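Long-range contacts in adhesin (Streptococcus sanguinis SK1 = NCTC 7863, PDB 6VT2), which binds sialylated glycans through tandem Siglec-like modules and so probably attaches the streptococcus to sialoglycan-bearing host targets: residues V174-I182 with T191-D199; Y217-F228 with P276-K287. All coordinates share one frame; numbering follows the deposited sequence. Where two conformers were deposited one is given.

Contact 1: residues V174-I182 with T191-D199; sequences VSENGTVTI and TIAAAQTVD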
ATOM      1  N   VAL A 174     -19.243  13.512   8.026  1.00 17.79           N
ATOM      2  CA  VAL A 174     -18.303  13.536   9.139  1.00 19.63           C
ATOM      3  C   VAL A 174     -18.592  14.781   9.955  1.00 16.34           C
ATOM      4  O   VAL A 174     -18.668  15.885   9.409  1.00 24.82           O
ATOM      5  CB  VAL A 174     -16.846  13.546   8.656  1.00 19.81           C
ATOM      6  CG1 VAL A 174     -15.885  13.538   9.861  1.00 19.03           C
ATOM      7  CG2 VAL A 174     -16.597  12.419   7.738  1.00 23.71           C
ATOM      8  N   SER A 175     -18.736  14.608  11.248  1.00 18.35           N
ATOM      9  CA  SER A 175     -19.042  15.737  12.104  1.00 17.38           C
ATOM     10  C   SER A 175     -17.767  16.490  12.458  1.00 19.97           C
ATOM     11  O   SER A 175     -16.653  16.103  12.072  1.00 18.81           O
ATOM     12  CB  SER A 175     -19.709  15.282  13.391  1.00 21.56           C
ATOM     13  OG  SER A 175     -18.766  14.661  14.253  1.00 18.51           O
ATOM     14  N   GLU A 176     -17.947  17.537  13.271  0.59 21.80           N
ATOM     15  CA  GLU A 176     -16.836  18.389  13.665  0.59 21.90           C
ATOM     16  C   GLU A 176     -15.752  17.640  14.419  0.59 21.01           C
ATOM     17  O   GLU A 176     -14.604  18.101  14.418  0.59 21.91           O
ATOM     18  CB  GLU A 176     -17.370  19.549  14.518  0.59 22.61           C
ATOM     19  CG  GLU A 176     -18.329  20.482  13.775  0.59 33.18           C
ATOM     20  CD  GLU A 176     -19.753  19.916  13.626  0.59 32.89           C
ATOM     21  OE1 GLU A 176     -19.986  18.732  13.947  0.59 32.50           O
ATOM     22  OE2 GLU A 176     -20.644  20.669  13.183  0.59 43.28           O
ATOM     23  N   ASN A 177     -16.082  16.523  15.067  1.00 15.57           N
ATOM     24  CA  ASN A 177     -15.144  15.740  15.859  1.00 18.43           C
ATOM     25  C   ASN A 177     -14.808  14.398  15.227  1.00 12.72           C
ATOM     26  O   ASN A 177     -14.213  13.530  15.890  1.00 15.27           O
ATOM     27  CB  ASN A 177     -15.678  15.543  17.279  1.00 23.04           C
ATOM     28  CG  ASN A 177     -16.833  14.578  17.345  1.00 21.51           C
ATOM     29  OD1 ASN A 177     -17.358  14.172  16.337  1.00 17.79           O
ATOM     30  ND2 ASN A 177     -17.193  14.178  18.536  1.00 29.80           N
ATOM     31  N   GLY A 178     -15.165  14.209  13.952  1.00 16.56           N
ATOM     32  CA  GLY A 178     -14.811  12.976  13.291  1.00 16.17           C
ATOM     33  C   GLY A 178     -15.817  11.832  13.375  1.00 13.24           C
ATOM     34  O   GLY A 178     -15.532  10.758  12.841  1.00 15.23           O
ATOM     35  N   THR A 179     -16.987  12.052  13.976  1.00 12.23           N
ATOM     36  CA  THR A 179     -18.020  11.039  13.989  1.00 14.12           C
ATOM     37  C   THR A 179     -18.529  10.857  12.574  1.00 11.77           C
ATOM     38  O   THR A 179     -18.924  11.826  11.916  1.00 15.77           O
ATOM     39  CB  THR A 179     -19.167  11.456  14.881  1.00 17.18           C
ATOM     40  OG1 THR A 179     -18.725  11.694  16.215  1.00 17.42           O
ATOM     41  CG2 THR A 179     -20.205  10.323  14.949  1.00 15.47           C
ATOM     42  N   VAL A 180     -18.596   9.603  12.128  1.00 12.58           N
ATOM     43  CA  VAL A 180     -18.983   9.330  10.763  1.00 13.66           C
ATOM     44  C   VAL A 180     -20.394   8.779  10.759  1.00 13.61           C
ATOM     45  O   VAL A 180     -20.709   7.840  11.491  1.00 15.71           O
ATOM     46  CB  VAL A 180     -18.022   8.348  10.109  1.00 16.05           C
ATOM     47  CG1 VAL A 180     -18.621   7.884   8.730  1.00 14.93           C
ATOM     48  CG2 VAL A 180     -16.684   8.989   9.891  1.00 15.54           C
ATOM     49  N   THR A 181     -21.224   9.350   9.933  1.00 13.99           N
ATOM     50  CA  THR A 181     -22.563   8.826   9.712  1.00 14.30           C
ATOM     51  C   THR A 181     -22.618   8.270   8.308  1.00 16.43           C
ATOM     52  O   THR A 181     -22.379   8.994   7.344  1.00 18.11           O
ATOM     53  CB  THR A 181     -23.600   9.916   9.885  1.00 17.33           C
ATOM     54  OG1 THR A 181     -23.581  10.380  11.213  1.00 19.69           O
ATOM     55  CG2 THR A 181     -25.022   9.343   9.585  1.00 18.26           C
ATOM     56  N   ILE A 182     -22.929   6.989   8.157  1.00 13.64           N
ATOM     57  CA  ILE A 182     -23.079   6.331   6.839  1.00 15.60           C
ATOM     58  C   ILE A 182     -24.575   6.247   6.632  1.00 18.49           C
ATOM     59  O   ILE A 182     -25.204   5.781   7.498  1.00 16.12           O
ATOM     60  CB  ILE A 182     -22.422   4.945   6.845  1.00 16.30           C
ATOM     61  CG1 ILE A 182     -20.941   5.065   7.228  1.00 15.41           C
ATOM     62  CG2 ILE A 182     -22.618   4.199   5.514  1.00 21.47           C
ATOM     63  CD1 ILE A 182     -20.231   3.767   7.447  1.00 18.89           C
ATOM     64  N   THR A 191     -23.235   4.503  12.419  1.00 15.15           N
ATOM     65  CA  THR A 191     -22.334   5.517  12.954  1.00 15.54           C
ATOM     66  C   THR A 191     -20.990   4.893  13.292  1.00 15.30           C
ATOM     67  O   THR A 191     -20.909   3.767  13.815  1.00 16.72           O
ATOM     68  CB  THR A 191     -22.912   6.139  14.224  1.00 18.86           C
ATOM     69  OG1 THR A 191     -24.185   6.786  13.950  1.00 21.93           O
ATOM     70  CG2 THR A 191     -21.946   7.160  14.810  1.00 19.55           C
ATOM     71  N   ILE A 192     -19.912   5.584  12.933  1.00 14.84           N
ATOM     72  CA  ILE A 192     -18.584   5.195  13.388  1.00 17.73           C
ATOM     73  C   ILE A 192     -18.103   6.296  14.317  1.00 14.11           C
ATOM     74  O   ILE A 192     -18.029   7.455  13.910  1.00 16.30           O
ATOM     75  CB  ILE A 192     -17.625   4.989  12.220  1.00 17.09           C
ATOM     76  CG1 ILE A 192     -18.187   4.005  11.201  1.00 20.22           C
ATOM     77  CG2 ILE A 192     -16.288   4.419  12.762  1.00 19.78           C
ATOM     78  CD1 ILE A 192     -17.250   3.794  10.060  1.00 18.01           C
ATOM     79  N   ALA A 193     -17.829   5.941  15.574  1.00 15.48           N
ATOM     80  CA  ALA A 193     -17.515   6.924  16.595  1.00 16.44           C
ATOM     81  C   ALA A 193     -16.173   7.550  16.315  1.00 16.20           C
ATOM     82  O   ALA A 193     -15.266   6.909  15.757  1.00 15.60           O
ATOM     83  CB  ALA A 193     -17.472   6.288  17.975  1.00 23.12           C
ATOM     84  N   ALA A 194     -16.084   8.811  16.731  1.00 15.72           N
ATOM     85  CA  ALA A 194     -14.862   9.604  16.563  1.00 20.50           C
ATOM     86  C   ALA A 194     -13.632   8.894  17.093  1.00 20.80           C
ATOM     87  O   ALA A 194     -12.559   8.988  16.498  1.00 16.72           O
ATOM     88  CB  ALA A 194     -15.019  10.943  17.259  1.00 19.11           C
ATOM     89  N   ALA A 195     -13.768   8.145  18.178  1.00 20.77           N
ATOM     90  CA  ALA A 195     -12.620   7.412  18.710  1.00 18.33           C
ATOM     91  C   ALA A 195     -12.067   6.428  17.698  1.00 29.81           C
ATOM     92  O   ALA A 195     -10.870   6.093  17.727  1.00 23.17           O
ATOM     93  CB  ALA A 195     -13.027   6.692  20.002  1.00 28.23           C
ATOM     94  N   GLN A 196     -12.903   5.949  16.780  1.00 19.77           N
ATOM     95  CA  GLN A 196     -12.427   5.014  15.779  1.00 18.48           C
ATOM     96  C   GLN A 196     -12.075   5.678  14.456  1.00 17.14           C
ATOM     97  O   GLN A 196     -11.750   4.981  13.499  1.00 22.64           O
ATOM     98  CB  GLN A 196     -13.485   3.926  15.539  1.00 21.58           C
ATOM     99  CG  GLN A 196     -13.509   2.854  16.577  1.00 32.86           C
ATOM    100  CD  GLN A 196     -13.875   3.353  17.936  1.00 35.69           C
ATOM    101  OE1 GLN A 196     -14.995   3.838  18.162  1.00 33.73           O
ATOM    102  NE2 GLN A 196     -12.931   3.250  18.870  1.00 37.76           N
ATOM    103  N   THR A 197     -12.139   7.006  14.353  1.00 16.60           N
ATOM    104  CA  THR A 197     -11.819   7.641  13.096  1.00 18.93           C
ATOM    105  C   THR A 197     -10.658   8.611  13.182  1.00 17.90           C
ATOM    106  O   THR A 197      -9.943   8.751  12.195  1.00 18.72           O
ATOM    107  CB  THR A 197     -13.030   8.382  12.533  1.00 16.55           C
ATOM    108  OG1 THR A 197     -13.388   9.432  13.417  1.00 15.46           O
ATOM    109  CG2 THR A 197     -14.222   7.407  12.432  1.00 19.26           C
ATOM    110  N   VAL A 198     -10.522   9.347  14.280  1.00 15.67           N
ATOM    111  CA  VAL A 198      -9.508  10.389  14.345  1.00 15.47           C
ATOM    112  C   VAL A 198      -8.818  10.416  15.703  1.00 18.52           C
ATOM    113  O   VAL A 198      -9.377  10.036  16.734  1.00 18.09           O
ATOM    114  CB  VAL A 198     -10.087  11.782  14.075  1.00 13.72           C
ATOM    115  CG1 VAL A 198     -10.703  11.854  12.734  1.00 18.24           C
ATOM    116  CG2 VAL A 198     -11.111  12.106  15.177  1.00 17.86           C
ATOM    117  N   ASP A 199      -7.616  10.959  15.752  1.00 16.54           N
ATOM    118  CA  ASP A 199      -6.912  11.252  17.025  1.00 21.23           C
ATOM    119  C   ASP A 199      -6.040  12.468  16.710  1.00 16.71           C
ATOM    120  O   ASP A 199      -5.785  12.801  15.567  1.00 15.50           O
ATOM    121  CB  ASP A 199      -6.130  10.081  17.673  1.00 28.26           C
ATOM    122  CG  ASP A 199      -5.832  10.232  19.179  1.00 31.10           C
ATOM    123  OD1 ASP A 199      -6.318  11.271  19.769  1.00 37.69           O
ATOM    124  OD2 ASP A 199      -5.014   9.572  19.672  1.00 42.05           O
TER
HETATM  125  O   HOH W   1     -18.395   9.893  18.079  1.00 19.77           O
HETATM  126  O   HOH W   2     -24.582   9.064  13.293  1.00 29.60           O
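V180 and I192 form an antiparallel hydrogen-bonded pair, with V180 N to I192 O at 2.8 Å and nearly straight (178°), and I192 N returning a bond to V180 O. This is the open end of the β-hairpin of strands 180-183 and 189-192, in the atypical Rib domain. V180 and I192 leave the sheet on the same face, where V180 also rests on V155 of helix 149-162. The CD1 tips of I182 and I192 meet at 4.0 Å. T191 is on the other face, and its CG2 meets T179 CG2, from just before the strand, at 3.6 Å, the two side chains set obliquely. Past the hairpin the chains stay linked through the 3-10 turn 194-196. A194 CB comes tightly against N177 O (3.0 Å), and a water connects T179 OG1 with A194 N. N177 OD1 closes an Asx turn. It accepts from T179 N (3.2 Å) and T179 OG1 (2.8 Å), both on the same face of its amide plane. T197 OG1 sits between its own backbone N and carbonyl carbon (chi1 64°). From there it donates to G178 O at 2.6 Å, from above the carbonyl plane.

Contact 2: residues Y217-F228 with P276-K287; sequences YRGEEGTAELHF and PLVTTIRGTIPK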
ATOM      1  N   TYR A 217      33.278  10.329  -1.926  1.00  9.15           N
ATOM      2  CA  TYR A 217      34.667  10.256  -2.340  1.00  9.23           C
ATOM      3  C   TYR A 217      34.964  11.433  -3.225  1.00  9.19           C
ATOM      4  O   TYR A 217      34.242  11.671  -4.203  1.00  9.32           O
ATOM      5  CB  TYR A 217      34.912   8.944  -3.098  1.00  9.88           C
ATOM      6  CG  TYR A 217      34.823   7.792  -2.166  1.00 10.42           C
ATOM      7  CD1 TYR A 217      35.849   7.433  -1.340  1.00 12.85           C
ATOM      8  CD2 TYR A 217      33.629   7.115  -2.048  1.00 12.74           C
ATOM      9  CE1 TYR A 217      35.701   6.415  -0.444  1.00 11.05           C
ATOM     10  CE2 TYR A 217      33.489   6.106  -1.135  1.00 15.53           C
ATOM     11  CZ  TYR A 217      34.543   5.741  -0.363  1.00 16.80           C
ATOM     12  OH  TYR A 217      34.381   4.753   0.586  1.00 20.10           O
ATOM     13  N   ARG A 218      36.037  12.146  -2.927  1.00  9.20           N
ATOM     14  CA  ARG A 218      36.389  13.316  -3.700  1.00  9.23           C
ATOM     15  C   ARG A 218      36.520  12.940  -5.167  1.00  9.25           C
ATOM     16  O   ARG A 218      37.167  11.968  -5.513  1.00  9.98           O
ATOM     17  CB  ARG A 218      37.696  13.918  -3.158  1.00  9.23           C
ATOM     18  CG  ARG A 218      37.521  14.394  -1.725  1.00 11.22           C
ATOM     19  CD  ARG A 218      38.865  14.629  -1.016  1.00  9.23           C
ATOM     20  NE  ARG A 218      39.648  15.642  -1.669  1.00  9.27           N
ATOM     21  CZ  ARG A 218      40.828  15.434  -2.266  1.00 10.86           C
ATOM     22  NH1 ARG A 218      41.384  14.248  -2.244  1.00  9.60           N
ATOM     23  NH2 ARG A 218      41.484  16.395  -2.838  1.00 13.15           N
ATOM     24  N   GLY A 219      35.891  13.702  -6.034  1.00  9.28           N
ATOM     25  CA  GLY A 219      36.003  13.491  -7.441  1.00  9.31           C
ATOM     26  C   GLY A 219      35.170  12.397  -8.020  1.00  9.31           C
ATOM     27  O   GLY A 219      35.352  12.088  -9.207  1.00 10.35           O
ATOM     28  N   GLU A 220      34.259  11.836  -7.342  1.00  9.28           N
ATOM     29  CA  GLU A 220      33.347  10.810  -7.847  1.00  9.28           C
ATOM     30  C   GLU A 220      31.944  11.177  -7.416  1.00 10.07           C
ATOM     31  O   GLU A 220      31.696  11.418  -6.245  1.00  9.38           O
ATOM     32  CB  GLU A 220      33.642   9.413  -7.306  1.00 12.22           C
ATOM     33  CG  GLU A 220      35.016   8.896  -7.776  1.00 10.13           C
ATOM     34  CD  GLU A 220      35.254   7.435  -7.422  1.00 12.86           C
ATOM     35  OE1 GLU A 220      36.281   6.867  -7.928  1.00 13.43           O
ATOM     36  OE2 GLU A 220      34.425   6.843  -6.689  1.00 14.77           O
ATOM     37  N   GLU A 221      31.029  11.116  -8.251  1.00  9.31           N
ATOM     38  CA  GLU A 221      29.669  11.468  -7.877  1.00  9.29           C
ATOM     39  C   GLU A 221      29.110  10.424  -6.934  1.00 10.00           C
ATOM     40  O   GLU A 221      29.280   9.211  -7.116  1.00 10.16           O
ATOM     41  CB  GLU A 221      28.824  11.576  -9.086  1.00  9.69           C
ATOM     42  CG  GLU A 221      27.424  12.075  -8.789  1.00  9.33           C
ATOM     43  CD  GLU A 221      26.698  12.306 -10.110  1.00 14.29           C
ATOM     44  OE1 GLU A 221      26.608  11.379 -10.971  1.00 14.03           O
ATOM     45  OE2 GLU A 221      26.293  13.472 -10.287  1.00  9.62           O
ATOM     46  N   GLY A 222      28.400  10.928  -5.940  1.00  9.23           N
ATOM     47  CA  GLY A 222      27.770  10.089  -4.953  1.00 10.45           C
ATOM     48  C   GLY A 222      26.324  10.483  -4.747  1.00 10.47           C
ATOM     49  O   GLY A 222      25.849  11.516  -5.202  1.00  9.83           O
ATOM     50  N   THR A 223      25.633   9.598  -4.064  1.00 11.67           N
ATOM     51  CA  THR A 223      24.301   9.893  -3.620  1.00 11.25           C
ATOM     52  C   THR A 223      24.170   9.579  -2.150  1.00 16.93           C
ATOM     53  O   THR A 223      24.903   8.770  -1.587  1.00 16.50           O
ATOM     54  CB  THR A 223      23.284   9.111  -4.385  1.00 13.07           C
ATOM     55  OG1 THR A 223      23.475   7.712  -4.197  1.00 23.91           O
ATOM     56  CG2 THR A 223      23.321   9.430  -5.840  1.00 17.82           C
ATOM     57  N   ALA A 224      23.296  10.317  -1.503  1.00 12.11           N
ATOM     58  CA  ALA A 224      22.873  10.049  -0.126  1.00 12.34           C
ATOM     59  C   ALA A 224      21.359   9.877  -0.184  1.00 10.68           C
ATOM     60  O   ALA A 224      20.684  10.751  -0.699  1.00 12.22           O
ATOM     61  CB  ALA A 224      23.275  11.175   0.824  1.00 12.92           C
ATOM     62  N   GLU A 225      20.818   8.822   0.415  1.00 10.96           N
ATOM     63  CA  GLU A 225      19.358   8.661   0.504  1.00 10.68           C
ATOM     64  C   GLU A 225      18.995   8.891   1.966  1.00 10.01           C
ATOM     65  O   GLU A 225      19.529   8.229   2.786  1.00 11.57           O
ATOM     66  CB  GLU A 225      18.877   7.289   0.088  1.00 11.80           C
ATOM     67  CG  GLU A 225      19.000   7.115  -1.398  1.00 17.76           C
ATOM     68  CD  GLU A 225      18.430   5.808  -1.847  1.00 35.20           C
ATOM     69  OE1 GLU A 225      17.808   5.765  -2.898  1.00 34.73           O
ATOM     70  OE2 GLU A 225      18.614   4.854  -1.128  1.00 32.08           O
ATOM     71  N   LEU A 226      18.082   9.799   2.215  1.00  9.07           N
ATOM     72  CA  LEU A 226      17.684  10.181   3.568  1.00  9.31           C
ATOM     73  C   LEU A 226      16.237   9.729   3.724  1.00 14.80           C
ATOM     74  O   LEU A 226      15.498   9.991   2.845  1.00 11.99           O
ATOM     75  CB  LEU A 226      17.756  11.687   3.711  1.00 10.39           C
ATOM     76  CG  LEU A 226      19.127  12.215   4.066  1.00 10.84           C
ATOM     77  CD1 LEU A 226      20.096  11.993   2.921  1.00 10.30           C
ATOM     78  CD2 LEU A 226      19.026  13.675   4.395  1.00 15.01           C
ATOM     79  N   HIS A 227      15.884   9.214   4.897  1.00 11.96           N
ATOM     80  CA  HIS A 227      14.482   8.629   4.901  1.00 10.97           C
ATOM     81  C   HIS A 227      13.766   9.294   6.083  1.00  9.53           C
ATOM     82  O   HIS A 227      14.377   9.490   7.068  1.00 10.58           O
ATOM     83  CB  HIS A 227      14.565   7.108   5.084  1.00 10.22           C
ATOM     84  CG  HIS A 227      15.319   6.356   4.039  1.00 12.39           C
ATOM     85  ND1 HIS A 227      16.665   6.408   3.918  1.00 25.42           N
ATOM     86  CD2 HIS A 227      14.948   5.485   3.117  1.00 22.09           C
ATOM     87  CE1 HIS A 227      17.069   5.643   2.949  1.00 18.75           C
ATOM     88  NE2 HIS A 227      16.034   5.080   2.439  1.00 20.92           N
ATOM     89  N   PHE A 228      12.490   9.575   5.918  1.00 10.81           N
ATOM     90  CA  PHE A 228      11.637  10.230   6.907  1.00  9.23           C
ATOM     91  C   PHE A 228      10.320   9.480   6.983  1.00 10.27           C
ATOM     92  O   PHE A 228       9.838   8.971   5.983  1.00 10.89           O
ATOM     93  CB  PHE A 228      11.344  11.651   6.531  1.00  9.84           C
ATOM     94  CG  PHE A 228      12.567  12.500   6.251  1.00 10.89           C
ATOM     95  CD1 PHE A 228      13.174  12.489   5.014  1.00 12.80           C
ATOM     96  CD2 PHE A 228      13.079  13.323   7.225  1.00 11.55           C
ATOM     97  CE1 PHE A 228      14.272  13.308   4.746  1.00 11.90           C
ATOM     98  CE2 PHE A 228      14.186  14.076   6.984  1.00 11.26           C
ATOM     99  CZ  PHE A 228      14.792  14.085   5.773  1.00 11.37           C
ATOM    100  N   PRO A 276       9.126   4.825   3.767  1.00 15.27           N
ATOM    101  CA  PRO A 276       9.403   6.200   4.154  1.00 14.11           C
ATOM    102  C   PRO A 276       9.532   7.133   2.965  1.00 12.90           C
ATOM    103  O   PRO A 276       9.754   6.735   1.811  1.00 14.09           O
ATOM    104  CB  PRO A 276      10.732   6.102   4.881  1.00 12.69           C
ATOM    105  CG  PRO A 276      11.412   4.897   4.213  1.00 17.27           C
ATOM    106  CD  PRO A 276      10.285   3.946   3.968  1.00 17.76           C
ATOM    107  N   LEU A 277       9.405   8.410   3.280  1.00 11.38           N
ATOM    108  CA  LEU A 277       9.738   9.436   2.323  1.00 12.48           C
ATOM    109  C   LEU A 277      11.250   9.482   2.141  1.00 10.05           C
ATOM    110  O   LEU A 277      12.004   9.501   3.118  1.00 11.22           O
ATOM    111  CB  LEU A 277       9.254  10.757   2.839  1.00 10.34           C
ATOM    112  CG  LEU A 277       9.430  11.970   1.946  1.00 11.26           C
ATOM    113  CD1 LEU A 277       8.606  11.822   0.708  1.00 13.56           C
ATOM    114  CD2 LEU A 277       9.093  13.227   2.687  1.00 14.36           C
ATOM    115  N   VAL A 278      11.691   9.622   0.907  1.00 11.16           N
ATOM    116  CA  VAL A 278      13.118   9.514   0.611  1.00 11.33           C
ATOM    117  C   VAL A 278      13.525  10.802  -0.066  1.00 10.87           C
ATOM    118  O   VAL A 278      12.955  11.170  -1.097  1.00 11.78           O
ATOM    119  CB  VAL A 278      13.436   8.323  -0.298  1.00 13.59           C
ATOM    120  CG1 VAL A 278      14.945   8.253  -0.638  1.00 15.25           C
ATOM    121  CG2 VAL A 278      13.032   6.998   0.348  1.00 14.03           C
ATOM    122  N   THR A 279      14.534  11.461   0.490  1.00 10.45           N
ATOM    123  CA  THR A 279      15.203  12.608  -0.119  1.00  9.14           C
ATOM    124  C   THR A 279      16.551  12.069  -0.619  1.00  9.90           C
ATOM    125  O   THR A 279      17.276  11.418   0.143  1.00 11.88           O
ATOM    126  CB  THR A 279      15.448  13.749   0.857  1.00 14.27           C
ATOM    127  OG1 THR A 279      14.195  14.275   1.371  1.00 14.44           O
ATOM    128  CG2 THR A 279      16.213  14.858   0.165  1.00 13.28           C
ATOM    129  N   THR A 280      16.856  12.280  -1.888  1.00  9.30           N
ATOM    130  CA  THR A 280      18.143  11.877  -2.456  1.00  9.16           C
ATOM    131  C   THR A 280      18.968  13.115  -2.693  1.00 10.45           C
ATOM    132  O   THR A 280      18.485  14.093  -3.265  1.00 10.50           O
ATOM    133  CB  THR A 280      17.953  11.131  -3.742  1.00  9.17           C
ATOM    134  OG1 THR A 280      17.233   9.918  -3.462  1.00 13.22           O
ATOM    135  CG2 THR A 280      19.278  10.703  -4.336  1.00 12.99           C
ATOM    136  N   ILE A 281      20.159  13.097  -2.152  1.00  9.25           N
ATOM    137  CA  ILE A 281      21.159  14.123  -2.328  1.00  9.22           C
ATOM    138  C   ILE A 281      22.183  13.550  -3.277  1.00  9.22           C
ATOM    139  O   ILE A 281      22.760  12.510  -2.992  1.00 12.93           O
ATOM    140  CB  ILE A 281      21.798  14.504  -0.994  1.00  9.21           C
ATOM    141  CG1 ILE A 281      20.751  14.984   0.030  1.00 11.02           C
ATOM    142  CG2 ILE A 281      22.825  15.562  -1.225  1.00 10.54           C
ATOM    143  CD1 ILE A 281      21.296  15.303   1.379  1.00 11.35           C
ATOM    144  N   ARG A 282      22.440  14.242  -4.369  1.00  9.26           N
ATOM    145  CA  ARG A 282      23.368  13.777  -5.400  1.00  9.27           C
ATOM    146  C   ARG A 282      24.377  14.865  -5.701  1.00  9.30           C
ATOM    147  O   ARG A 282      24.018  16.015  -5.949  1.00  9.33           O
ATOM    148  CB  ARG A 282      22.559  13.430  -6.605  1.00  9.29           C
ATOM    149  CG  ARG A 282      23.418  13.013  -7.829  1.00  9.89           C
ATOM    150  CD  ARG A 282      22.551  12.715  -9.030  1.00 11.06           C
ATOM    151  NE  ARG A 282      23.460  12.387 -10.119  1.00 11.41           N
ATOM    152  CZ  ARG A 282      23.073  11.978 -11.319  1.00 12.39           C
ATOM    153  NH1 ARG A 282      24.025  11.691 -12.228  1.00 10.46           N
ATOM    154  NH2 ARG A 282      21.752  11.869 -11.611  1.00 13.59           N
ATOM    155  N   GLY A 283      25.631  14.475  -5.785  1.00  9.29           N
ATOM    156  CA  GLY A 283      26.613  15.414  -6.247  1.00  9.33           C
ATOM    157  C   GLY A 283      28.011  14.871  -6.101  1.00  9.31           C
ATOM    158  O   GLY A 283      28.210  13.757  -5.636  1.00  9.32           O
ATOM    159  N   THR A 284      28.982  15.735  -6.399  1.00  9.34           N
ATOM    160  CA  THR A 284      30.392  15.411  -6.324  1.00  9.32           C
ATOM    161  C   THR A 284      31.095  16.430  -5.450  1.00  9.33           C
ATOM    162  O   THR A 284      31.040  17.622  -5.732  1.00  9.37           O
ATOM    163  CB  THR A 284      31.002  15.408  -7.714  1.00  9.36           C
ATOM    164  OG1 THR A 284      30.321  14.457  -8.543  1.00 11.23           O
ATOM    165  CG2 THR A 284      32.495  14.973  -7.673  1.00  9.44           C
ATOM    166  N   ILE A 285      31.781  15.959  -4.438  1.00  9.30           N
ATOM    167  CA  ILE A 285      32.729  16.804  -3.751  1.00  9.31           C
ATOM    168  C   ILE A 285      33.957  16.925  -4.635  1.00  9.76           C
ATOM    169  O   ILE A 285      34.643  15.922  -4.862  1.00  9.31           O
ATOM    170  CB  ILE A 285      33.083  16.198  -2.397  1.00  9.28           C
ATOM    171  CG1 ILE A 285      31.881  16.081  -1.482  1.00  9.27           C
ATOM    172  CG2 ILE A 285      34.181  17.041  -1.700  1.00  9.34           C
ATOM    173  CD1 ILE A 285      31.140  17.358  -1.163  1.00 10.21           C
ATOM    174  N   PRO A 286      34.261  18.088  -5.176  1.00  9.37           N
ATOM    175  CA  PRO A 286      35.457  18.192  -6.021  1.00 10.04           C
ATOM    176  C   PRO A 286      36.740  18.145  -5.225  1.00  9.37           C
ATOM    177  O   PRO A 286      36.758  18.391  -4.023  1.00  9.36           O
ATOM    178  CB  PRO A 286      35.284  19.544  -6.687  1.00 11.13           C
ATOM    179  CG  PRO A 286      34.551  20.370  -5.600  1.00 10.05           C
ATOM    180  CD  PRO A 286      33.604  19.399  -4.955  1.00  9.40           C
ATOM    181  N   LYS A 287      37.820  17.792  -5.925  1.00  9.37           N
ATOM    182  CA  LYS A 287      39.065  17.578  -5.209  1.00  9.35           C
ATOM    183  C   LYS A 287      39.593  18.860  -4.594  1.00 10.42           C
ATOM    184  O   LYS A 287      40.441  18.779  -3.710  1.00 10.33           O
ATOM    185  CB  LYS A 287      40.114  16.960  -6.127  1.00 10.11           C
ATOM    186  CG  LYS A 287      40.639  17.871  -7.236  1.00  9.39           C
ATOM    187  CD  LYS A 287      41.672  17.207  -8.104  1.00 12.28           C
ATOM    188  CE  LYS A 287      42.372  18.263  -8.959  1.00 15.64           C
ATOM    189  NZ  LYS A 287      43.283  17.627  -9.949  1.00 16.91           N
TER
HETATM  190  O   HOH W   3      31.879  13.155  -4.091  1.00  9.23           O
HETATM  191  O   HOH W   4      28.055  15.451  -9.478  1.00  9.85           O
HETATM  192  O   HOH W   5      17.477   7.607  -4.719  1.00 27.45           O
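R282 grips E221 side-on at the solvent-facing surface, in a salt bridge. R282 NH1 bonds E221 OE1 at 2.9 Å and R282 NE bonds E221 OE2 at 3.0 Å, so each oxygen takes one nitrogen. The carboxylate and guanidinium planes are 68° apart, and both nitrogens lie out of the carboxylate plane. R282 reaches E221 with its chain fully extended, CG opposite the backbone N (chi1 176°). E221 also crosses T284 at about a right angle, and a water links E221 OE2 to T284 OG1. On the same face of the sheet as R282, E225 and T280 run side by side, and a water joins E225 OE1 to T280 OG1. H227 lies alongside P276 and V278. P276 CG lies at the edge of the H227 ring, 3.7 Å from H227 CD2, while H227 ND1 hydrogen-bonds D209 OD2.

Strands 222-228 and 277-283 are central neighbours in a four-stranded antiparallel sheet of the second Siglec-like domain, a two-sheet β-sandwich, consistent with the Ig-like fold of Siglec-like adhesin domains. Paired backbone bonds run from G222-G283 to F228-L277. The other face looks into the sandwich. There L226 CD1 meets I281 CD1 obliquely at 3.8 Å, and both side chains touch F316 of strand 314-321. F228 also crosses T279 obliquely, with F228 CE1 3.5 Å from T279 OG1, and its ring stacks on F207. T279 OG1 bonds T262.

Beyond the strands, the type II turn 217-220 stays attached. G219 N bonds I285 O at 2.8 Å. The R218 chain bends at chi3 (61°), and its NH2 donates to K287 O at 2.7 Å, in the carbonyl plane and on a lone pair.

How the contacts relate
Contact 1 comes first along the chain and closes before contact 2 opens. Their centres are about 44 Å apart, and their nearest atoms about 19 Å, so they do not touch. They share no strand or sheet. Contact 1 lies in the atypical Rib domain that follows the first Siglec-like domain. Contact 2 lies in the second Siglec-like domain, which binds its own glycan. Strand 198-200, which begins in contact 1, leads to D201 of a calcium site that also takes D230 and N231, just after strand 222-229 of contact 2. The two contacts thus belong to successive modules of an elongated chain that carries two separate sialoglycan sites, consistent with binding two glycans at once.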